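Local coordinates for protein lectin CEL-I, N-acetyl-D-galactosamine-specific C-type (Cucumaria echinata, PDB 1WMY) that binds N-acetyl-D-galactosamine specifically, through a calcium-containing site of its C-type lectin domain, at residues V92-W97 / G120-N125. Numbering follows the deposited sequence.
With CA (calcium ion), chain D.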
loop_
_atom_site.group_PDB
_atom_site.type_symbol
_atom_site.label_atom_id
_atom_site.label_comp_id
_atom_site.label_asym_id
_atom_site.label_seq_id
_atom_site.Cartn_x
_atom_site.Cartn_y
_atom_site.Cartn_z
ATOM N N VAL A 92 -5.985 21.860 7.280
ATOM C CA VAL A 92 -5.534 22.049 8.652
ATOM C C VAL A 92 -6.784 22.237 9.504
ATOM O O VAL A 92 -7.525 23.133 9.273
ATOM C CB VAL A 92 -4.596 23.315 8.771
ATOM C CG1 VAL A 92 -4.254 23.625 10.263
ATOM C CG2 VAL A 92 -3.320 23.135 7.976
ATOM N N GLY A 93 -7.008 21.339 10.449
ATOM C CA GLY A 93 -8.039 21.497 11.452
ATOM C C GLY A 93 -7.364 21.569 12.815
ATOM O O GLY A 93 -7.145 22.645 13.343
ATOM N N TYR A 94 -6.992 20.416 13.326
ATOM C CA TYR A 94 -6.146 20.270 14.525
ATOM C C TYR A 94 -4.797 21.002 14.415
ATOM O O TYR A 94 -4.076 20.921 13.355
ATOM C CB TYR A 94 -5.878 18.785 14.763
ATOM C CG TYR A 94 -5.072 18.506 15.963
ATOM C CD1 TYR A 94 -3.720 18.294 15.875
ATOM C CD2 TYR A 94 -5.673 18.440 17.246
ATOM C CE1 TYR A 94 -2.943 18.019 17.013
ATOM C CE2 TYR A 94 -4.912 18.150 18.358
ATOM C CZ TYR A 94 -3.551 17.957 18.246
ATOM O OH TYR A 94 -2.803 17.639 19.378
ATOM N N THR A 95 -4.479 21.736 15.498
ATOM C CA THR A 95 -3.143 22.287 15.751
ATOM C C THR A 95 -2.735 22.079 17.197
ATOM O O THR A 95 -3.592 21.844 18.045
ATOM C CB THR A 95 -3.053 23.788 15.453
ATOM O OG1 THR A 95 -3.937 24.504 16.316
ATOM C CG2 THR A 95 -3.526 24.129 14.041
ATOM N N LYS A 96 -1.426 22.088 17.451
ATOM C CA LYS A 96 -0.840 21.975 18.808
ATOM C C LYS A 96 0.402 22.789 18.952
ATOM O O LYS A 96 1.457 22.296 19.318
ATOM C CB LYS A 96 -0.546 20.521 19.165
ATOM C CG LYS A 96 -0.482 20.260 20.633
ATOM C CD LYS A 96 0.261 18.998 20.919
ATOM C CE LYS A 96 0.579 18.747 22.407
ATOM N NZ LYS A 96 -0.640 18.527 23.114
ATOM N N TRP A 97 0.233 24.058 18.653
ATOM C CA TRP A 97 1.302 25.031 18.753
ATOM C C TRP A 97 1.743 25.200 20.148
ATOM O O TRP A 97 0.942 25.408 21.049
ATOM C CB TRP A 97 0.886 26.395 18.197
ATOM C CG TRP A 97 0.682 26.427 16.704
ATOM C CD1 TRP A 97 -0.512 26.654 16.066
ATOM C CD2 TRP A 97 1.673 26.248 15.654
ATOM N NE1 TRP A 97 -0.344 26.549 14.711
ATOM C CE2 TRP A 97 0.986 26.339 14.421
ATOM C CE3 TRP A 97 3.063 26.040 15.641
ATOM C CZ2 TRP A 97 1.634 26.262 13.183
ATOM C CZ3 TRP A 97 3.715 25.911 14.457
ATOM C CH2 TRP A 97 3.004 26.044 13.201
ATOM N N GLY A 120 5.021 16.776 22.109
ATOM C CA GLY A 120 5.381 17.101 20.752
ATOM C C GLY A 120 4.772 18.389 20.230
ATOM O O GLY A 120 4.461 18.478 19.057
ATOM N N ALA A 121 4.651 19.382 21.110
ATOM C CA ALA A 121 4.103 20.666 20.741
ATOM C C ALA A 121 4.895 21.297 19.582
ATOM O O ALA A 121 6.132 21.139 19.454
ATOM C CB ALA A 121 4.111 21.636 21.982
ATOM N N TRP A 122 4.170 22.001 18.730
ATOM C CA TRP A 122 4.714 22.424 17.435
ATOM C C TRP A 122 5.496 23.717 17.516
ATOM O O TRP A 122 5.125 24.627 18.184
ATOM C CB TRP A 122 3.554 22.618 16.471
ATOM C CG TRP A 122 2.718 21.430 16.266
ATOM C CD1 TRP A 122 2.887 20.192 16.811
ATOM C CD2 TRP A 122 1.603 21.351 15.404
ATOM N NE1 TRP A 122 1.892 19.342 16.366
ATOM C CE2 TRP A 122 1.082 20.029 15.502
ATOM C CE3 TRP A 122 0.949 22.275 14.573
ATOM C CZ2 TRP A 122 -0.017 19.593 14.721
ATOM C CZ3 TRP A 122 -0.132 21.873 13.848
ATOM C CH2 TRP A 122 -0.617 20.535 13.913
ATOM N N ASN A 123 6.599 23.791 16.773
ATOM C CA ASN A 123 7.321 25.036 16.579
ATOM C C ASN A 123 7.489 25.226 15.063
ATOM O O ASN A 123 7.486 24.265 14.290
ATOM C CB ASN A 123 8.681 24.893 17.218
ATOM C CG ASN A 123 9.570 26.070 16.928
ATOM O OD1 ASN A 123 9.153 27.198 17.075
ATOM N ND2 ASN A 123 10.806 25.817 16.568
ATOM N N ASP A 124 7.580 26.480 14.623
ATOM C CA ASP A 124 8.020 26.783 13.280
ATOM C C ASP A 124 9.514 27.090 13.319
ATOM O O ASP A 124 10.001 27.771 14.220
ATOM C CB ASP A 124 7.257 27.928 12.665
ATOM C CG ASP A 124 7.345 29.238 13.455
ATOM O OD1 ASP A 124 7.707 29.215 14.636
ATOM O OD2 ASP A 124 7.028 30.319 12.914
ATOM N N ASN A 125 10.225 26.626 12.301
ATOM C CA ASN A 125 11.642 26.804 12.249
ATOM C C ASN A 125 12.073 27.103 10.799
ATOM O O ASN A 125 11.265 27.190 9.885
ATOM C CB ASN A 125 12.304 25.565 12.832
ATOM C CG ASN A 125 13.648 25.848 13.501
ATOM O OD1 ASN A 125 14.458 26.650 13.030
ATOM N ND2 ASN A 125 13.931 25.078 14.533
HETATM CA CA CA D . 9.568 29.438 16.052
#
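Trp97 and Trp122 both carry CG anti to their own carbonyl carbon, but their second torsions differ widely (chi2 115° and -2°), and together these set the two indoles nearly perpendicular as an edge-to-face pair. The six-membered rings lie 5.5 Å apart between centroids, their planes at 80°: the CE3 edge of Trp122 points at the face of Trp97, and CE3 of Trp97 reaches Trp122 CB at 3.6 Å. One face of the Trp122 indole lies against the backbone of Thr95 and Lys96. Lys96 N, buried there without a hydrogen-bond partner, sits above its centre, CB of Lys96 makes a CH-pi contact with the five-membered ring, and Thr95 CA is 3.6 Å from Trp122 CH2. Tyr94 CE1 approaches Trp122 CZ2 obliquely. A single bridge pairs Trp97 with Trp122, and Trp122 N donates to Lys96 O (2.8 Å). Beyond the segments, Trp122 NE1 is hydrogen-bonded to Gln54 of helix 51-64, which ties down the five-membered-ring side of the indole, while Leu75 of strand 70-76 touches both tryptophans. Asn123 C lies in the plane of the Trp97 ring at its edge, 3.9 Å from Trp97 CZ3. Calcium is bound by Asn123 OD1 at 2.5 Å and by both O and OD1 of Asp124; Gln101, Asp103 and Glu109 add further ligands. In this WND motif of C-type lectins, a buried indole packed on Trp97 and the 95-96 backbone directly precedes two calcium ligands.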